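Local atomic coordinates of synaptic vesicle membrane protein VAT-1 homolog-like (Homo sapiens, PDB entry 4A27), a protein that probably acts as an oxidoreductase of the quinone oxidoreductase branch of the zinc-containing alcohol dehydrogenase family. Residues 26-40 against 96-108. Numbering follows the deposited sequence.
Sequences PEPQDGELKIRVKAC and AWAEVVCTPVEFV. With EDO (1,2-ethanediol), chain D.
Strands 32-40 and 100-104 form an antiparallel pair in the GroES-like domain, L33 facing T103 and I35 facing V101 as hydrogen-bonded pairs. I35 N gives the shortest bond, 2.7 Å to V101 O. Past the last bridged pairs at either end, V105 N bonds to G31 O and V37 N to E99 O. On one face, C102 SG tucks under the incoming loop, 3.5 Å from P28 N, with the rings of P26 and P28 beside it. K34 runs out fully extended, CG anti to the backbone N (chi1 -177°), and its CG lies against V100 CG1 at 3.6 Å; NZ ends in a salt bridge to E27 OE2. On the other face L33 CD1 meets V108 CG2 tip to tip at 4.0 Å, while the L33 and V105 side chains cross at about a right angle. E32 closes the type II turn from Q29, its OE1 accepting Q29 N from above the carboxylate plane at 2.9 Å. With an alanine in its place, Q29 N would probably lose this acceptor and the turn be held less firmly. At the far end one water bridges V37 O and E99 O, and R36 NE makes a salt bridge with E73. Strand 32-42 also pairs antiparallel with 67-75, within the curled sheet of the GroES-like domain of medium-chain dehydrogenases.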
loop_
_atom_site.group_PDB
_atom_site.type_symbol
_atom_site.label_atom_id
_atom_site.label_comp_id
_atom_site.label_asym_id
_atom_site.label_seq_id
_atom_site.Cartn_x
_atom_site.Cartn_y
_atom_site.Cartn_z
ATOM N N PRO A 26 -14.360 0.765 -38.972
ATOM C CA PRO A 26 -14.973 -0.308 -38.190
ATOM C C PRO A 26 -16.442 0.008 -37.849
ATOM O O PRO A 26 -16.855 1.160 -37.920
ATOM C CB PRO A 26 -14.110 -0.355 -36.931
ATOM C CG PRO A 26 -13.623 1.045 -36.770
ATOM C CD PRO A 26 -13.451 1.595 -38.162
ATOM N N GLU A 27 -17.226 -1.020 -37.541
ATOM C CA GLU A 27 -18.601 -0.836 -37.091
ATOM C C GLU A 27 -18.737 -1.456 -35.707
ATOM O O GLU A 27 -18.036 -2.411 -35.381
ATOM C CB GLU A 27 -19.617 -1.458 -38.081
ATOM C CG GLU A 27 -19.777 -0.702 -39.416
ATOM C CD GLU A 27 -20.292 0.741 -39.247
ATOM O OE1 GLU A 27 -21.082 1.014 -38.319
ATOM O OE2 GLU A 27 -19.909 1.617 -40.051
ATOM N N PRO A 28 -19.632 -0.905 -34.869
ATOM C CA PRO A 28 -19.729 -1.322 -33.472
ATOM C C PRO A 28 -20.389 -2.688 -33.291
ATOM O O PRO A 28 -21.482 -2.915 -33.785
ATOM C CB PRO A 28 -20.588 -0.211 -32.838
ATOM C CG PRO A 28 -21.423 0.276 -33.939
ATOM C CD PRO A 28 -20.518 0.234 -35.152
ATOM N N GLN A 29 -19.716 -3.580 -32.575
ATOM C CA GLN A 29 -20.280 -4.861 -32.212
ATOM C C GLN A 29 -21.211 -4.680 -31.017
ATOM O O GLN A 29 -21.347 -3.569 -30.499
ATOM C CB GLN A 29 -19.150 -5.831 -31.868
ATOM C CG GLN A 29 -18.123 -5.971 -32.972
ATOM C CD GLN A 29 -17.526 -7.372 -33.027
ATOM O OE1 GLN A 29 -16.418 -7.607 -32.533
ATOM N NE2 GLN A 29 -18.272 -8.314 -33.604
ATOM N N ASP A 30 -21.850 -5.762 -30.579
ATOM C CA ASP A 30 -22.697 -5.709 -29.384
ATOM C C ASP A 30 -21.901 -5.140 -28.195
ATOM O O ASP A 30 -20.753 -5.538 -27.937
ATOM C CB ASP A 30 -23.282 -7.086 -29.050
ATOM N N GLY A 31 -22.494 -4.174 -27.499
ATOM C CA GLY A 31 -21.846 -3.566 -26.335
ATOM C C GLY A 31 -20.706 -2.594 -26.633
ATOM O O GLY A 31 -20.016 -2.173 -25.707
ATOM N N GLU A 32 -20.504 -2.233 -27.907
ATOM C CA GLU A 32 -19.476 -1.260 -28.296
ATOM C C GLU A 32 -20.173 0.007 -28.740
ATOM O O GLU A 32 -21.377 -0.003 -28.983
ATOM C CB GLU A 32 -18.614 -1.788 -29.444
ATOM C CG GLU A 32 -17.777 -3.015 -29.089
ATOM C CD GLU A 32 -16.803 -3.388 -30.203
ATOM O OE1 GLU A 32 -17.077 -3.068 -31.389
ATOM O OE2 GLU A 32 -15.757 -3.999 -29.889
ATOM N N LEU A 33 -19.443 1.113 -28.808
ATOM C CA LEU A 33 -19.913 2.230 -29.606
ATOM C C LEU A 33 -18.831 2.705 -30.572
ATOM O O LEU A 33 -17.668 2.310 -30.467
ATOM C CB LEU A 33 -20.522 3.350 -28.750
ATOM C CG LEU A 33 -19.770 3.879 -27.541
ATOM C CD1 LEU A 33 -18.756 4.875 -28.050
ATOM C CD2 LEU A 33 -20.699 4.518 -26.522
ATOM N N LYS A 34 -19.274 3.485 -31.554
ATOM C CA LYS A 34 -18.446 4.004 -32.614
ATOM C C LYS A 34 -18.231 5.477 -32.344
ATOM O O LYS A 34 -19.204 6.219 -32.125
ATOM C CB LYS A 34 -19.170 3.819 -33.947
ATOM C CG LYS A 34 -18.390 4.248 -35.182
ATOM C CD LYS A 34 -19.303 4.145 -36.429
ATOM C CE LYS A 34 -18.653 4.641 -37.719
ATOM N NZ LYS A 34 -19.542 4.412 -38.919
ATOM N N ILE A 35 -16.964 5.896 -32.380
ATOM C CA ILE A 35 -16.560 7.262 -32.035
ATOM C C ILE A 35 -15.858 7.915 -33.207
ATOM O O ILE A 35 -14.905 7.354 -33.786
ATOM C CB ILE A 35 -15.568 7.317 -30.779
ATOM C CG1 ILE A 35 -16.247 6.829 -29.508
ATOM C CG2 ILE A 35 -15.088 8.771 -30.582
ATOM C CD1 ILE A 35 -15.345 6.672 -28.257
ATOM N N ARG A 36 -16.329 9.108 -33.553
ATOM C CA ARG A 36 -15.711 9.956 -34.568
ATOM C C ARG A 36 -14.653 10.747 -33.809
ATOM O O ARG A 36 -15.000 11.590 -32.985
ATOM C CB ARG A 36 -16.775 10.870 -35.198
ATOM C CG ARG A 36 -16.266 12.014 -36.102
ATOM C CD ARG A 36 -15.598 11.540 -37.379
ATOM N NE ARG A 36 -16.632 11.107 -38.328
ATOM C CZ ARG A 36 -16.460 10.952 -39.637
ATOM N NH1 ARG A 36 -15.284 11.188 -40.218
ATOM N NH2 ARG A 36 -17.486 10.554 -40.379
ATOM N N VAL A 37 -13.381 10.465 -34.088
ATOM C CA VAL A 37 -12.288 10.892 -33.240
ATOM C C VAL A 37 -11.930 12.319 -33.534
ATOM O O VAL A 37 -11.828 12.711 -34.693
ATOM C CB VAL A 37 -11.046 10.004 -33.453
ATOM C CG1 VAL A 37 -9.777 10.537 -32.687
ATOM C CG2 VAL A 37 -11.386 8.600 -33.062
ATOM N N LYS A 38 -11.778 13.115 -32.480
ATOM C CA LYS A 38 -11.334 14.502 -32.626
ATOM C C LYS A 38 -9.883 14.678 -32.158
ATOM O O LYS A 38 -9.157 15.515 -32.685
ATOM C CB LYS A 38 -12.224 15.410 -31.826
ATOM C CG LYS A 38 -13.666 15.429 -32.298
ATOM C CD LYS A 38 -13.795 16.297 -33.532
ATOM C CE LYS A 38 -15.226 16.429 -34.018
ATOM N NZ LYS A 38 -15.302 17.683 -34.848
ATOM N N ALA A 39 -9.493 13.937 -31.116
ATOM C CA ALA A 39 -8.131 14.015 -30.629
ATOM C C ALA A 39 -7.723 12.729 -29.975
ATOM O O ALA A 39 -8.556 11.978 -29.468
ATOM C CB ALA A 39 -8.004 15.179 -29.664
ATOM N N CYS A 40 -6.410 12.522 -29.940
ATOM C CA CYS A 40 -5.784 11.368 -29.369
ATOM C C CYS A 40 -4.619 11.785 -28.468
ATOM O O CYS A 40 -3.786 12.673 -28.804
ATOM C CB CYS A 40 -5.166 10.469 -30.489
ATOM S SG CYS A 40 -6.087 10.341 -32.065
ATOM N N ALA A 96 -6.500 3.782 -31.603
ATOM C CA ALA A 96 -6.963 5.131 -31.321
ATOM C C ALA A 96 -6.526 6.159 -32.373
ATOM O O ALA A 96 -7.239 7.126 -32.570
ATOM C CB ALA A 96 -6.513 5.580 -29.935
ATOM N N TRP A 97 -5.383 5.973 -33.037
ATOM C CA TRP A 97 -4.898 6.973 -33.995
ATOM C C TRP A 97 -5.539 6.884 -35.386
ATOM O O TRP A 97 -4.854 6.672 -36.383
ATOM C CB TRP A 97 -3.370 6.924 -34.134
ATOM C CG TRP A 97 -2.650 7.218 -32.856
ATOM C CD1 TRP A 97 -3.204 7.661 -31.675
ATOM C CD2 TRP A 97 -1.234 7.186 -32.638
ATOM N NE1 TRP A 97 -2.220 7.859 -30.738
ATOM C CE2 TRP A 97 -1.009 7.558 -31.288
ATOM C CE3 TRP A 97 -0.140 6.812 -33.430
ATOM C CZ2 TRP A 97 0.267 7.603 -30.720
ATOM C CZ3 TRP A 97 1.116 6.858 -32.881
ATOM C CH2 TRP A 97 1.314 7.242 -31.527
ATOM N N ALA A 98 -6.840 7.121 -35.438
ATOM C CA ALA A 98 -7.633 7.003 -36.656
ATOM C C ALA A 98 -8.824 7.950 -36.532
ATOM O O ALA A 98 -9.154 8.423 -35.431
ATOM C CB ALA A 98 -8.105 5.557 -36.869
ATOM N N GLU A 99 -9.449 8.248 -37.659
ATOM C CA GLU A 99 -10.610 9.113 -37.693
ATOM C C GLU A 99 -11.814 8.519 -36.987
ATOM O O GLU A 99 -12.683 9.264 -36.522
ATOM C CB GLU A 99 -10.958 9.475 -39.159
ATOM C CG GLU A 99 -9.935 10.428 -39.764
ATOM C CD GLU A 99 -10.169 10.784 -41.230
ATOM O OE1 GLU A 99 -10.534 9.894 -42.034
ATOM O OE2 GLU A 99 -9.943 11.964 -41.570
ATOM N N VAL A 100 -11.902 7.187 -36.952
ATOM C CA VAL A 100 -13.009 6.480 -36.296
ATOM C C VAL A 100 -12.502 5.271 -35.517
ATOM O O VAL A 100 -11.555 4.574 -35.940
ATOM C CB VAL A 100 -14.103 6.001 -37.333
ATOM C CG1 VAL A 100 -15.260 5.327 -36.643
ATOM C CG2 VAL A 100 -14.644 7.174 -38.183
ATOM N N VAL A 101 -13.144 5.059 -34.367
ATOM C CA VAL A 101 -12.770 4.068 -33.368
ATOM C C VAL A 101 -14.030 3.393 -32.838
ATOM O O VAL A 101 -15.019 4.056 -32.527
ATOM C CB VAL A 101 -11.978 4.764 -32.180
ATOM C CG1 VAL A 101 -12.171 4.063 -30.878
ATOM C CG2 VAL A 101 -10.473 4.868 -32.511
ATOM N N CYS A 102 -13.983 2.081 -32.690
ATOM C CA CYS A 102 -14.995 1.351 -31.959
ATOM C C CYS A 102 -14.349 0.788 -30.692
ATOM O O CYS A 102 -13.205 0.336 -30.724
ATOM C CB CYS A 102 -15.596 0.232 -32.831
ATOM S SG CYS A 102 -16.741 0.863 -34.138
ATOM N N THR A 103 -15.064 0.852 -29.568
ATOM C CA THR A 103 -14.537 0.347 -28.285
ATOM C C THR A 103 -15.693 -0.045 -27.343
ATOM O O THR A 103 -16.777 0.578 -27.387
ATOM C CB THR A 103 -13.598 1.417 -27.591
ATOM O OG1 THR A 103 -12.746 0.797 -26.602
ATOM C CG2 THR A 103 -14.422 2.551 -26.970
ATOM N N PRO A 104 -15.478 -1.082 -26.505
ATOM C CA PRO A 104 -16.523 -1.504 -25.570
ATOM C C PRO A 104 -16.965 -0.357 -24.661
ATOM O O PRO A 104 -16.142 0.434 -24.216
ATOM C CB PRO A 104 -15.857 -2.625 -24.774
ATOM C CG PRO A 104 -14.823 -3.180 -25.672
ATOM C CD PRO A 104 -14.311 -1.994 -26.470
ATOM N N VAL A 105 -18.265 -0.268 -24.413
ATOM C CA VAL A 105 -18.850 0.847 -23.704
ATOM C C VAL A 105 -18.275 1.035 -22.272
ATOM O O VAL A 105 -18.321 2.145 -21.735
ATOM C CB VAL A 105 -20.400 0.693 -23.620
ATOM C CG1 VAL A 105 -20.771 -0.422 -22.622
ATOM C CG2 VAL A 105 -21.077 2.007 -23.259
ATOM N N GLU A 106 -17.727 -0.022 -21.660
ATOM C CA GLU A 106 -17.193 0.123 -20.314
ATOM C C GLU A 106 -15.958 1.019 -20.283
ATOM O O GLU A 106 -15.612 1.503 -19.217
ATOM C CB GLU A 106 -16.943 -1.213 -19.582
ATOM C CG GLU A 106 -15.990 -2.174 -20.229
ATOM C CD GLU A 106 -16.669 -3.125 -21.202
ATOM O OE1 GLU A 106 -17.812 -2.825 -21.664
ATOM O OE2 GLU A 106 -16.035 -4.160 -21.525
ATOM N N PHE A 107 -15.337 1.267 -21.443
ATOM C CA PHE A 107 -14.177 2.139 -21.526
ATOM C C PHE A 107 -14.464 3.558 -22.017
ATOM O O PHE A 107 -13.544 4.306 -22.367
ATOM C CB PHE A 107 -13.127 1.504 -22.414
ATOM C CG PHE A 107 -12.778 0.128 -22.015
ATOM C CD1 PHE A 107 -12.347 -0.150 -20.715
ATOM C CD2 PHE A 107 -12.904 -0.914 -22.929
ATOM C CE1 PHE A 107 -12.011 -1.444 -20.342
ATOM C CE2 PHE A 107 -12.594 -2.211 -22.574
ATOM C CZ PHE A 107 -12.149 -2.491 -21.287
ATOM N N VAL A 108 -15.731 3.944 -22.015
ATOM C CA VAL A 108 -16.133 5.228 -22.557
ATOM C C VAL A 108 -16.735 6.090 -21.477
ATOM O O VAL A 108 -17.460 5.595 -20.619
ATOM C CB VAL A 108 -17.169 5.059 -23.725
ATOM C CG1 VAL A 108 -17.505 6.408 -24.319
ATOM C CG2 VAL A 108 -16.622 4.135 -24.789
HETATM C C1 EDO D . -13.188 15.672 -39.049
HETATM O O1 EDO D . -13.558 15.190 -37.741
HETATM C C2 EDO D . -12.191 14.735 -39.752
HETATM O O2 EDO D . -12.677 13.375 -39.717
HETATM O O HOH W 1 -12.167 11.870 -37.262
#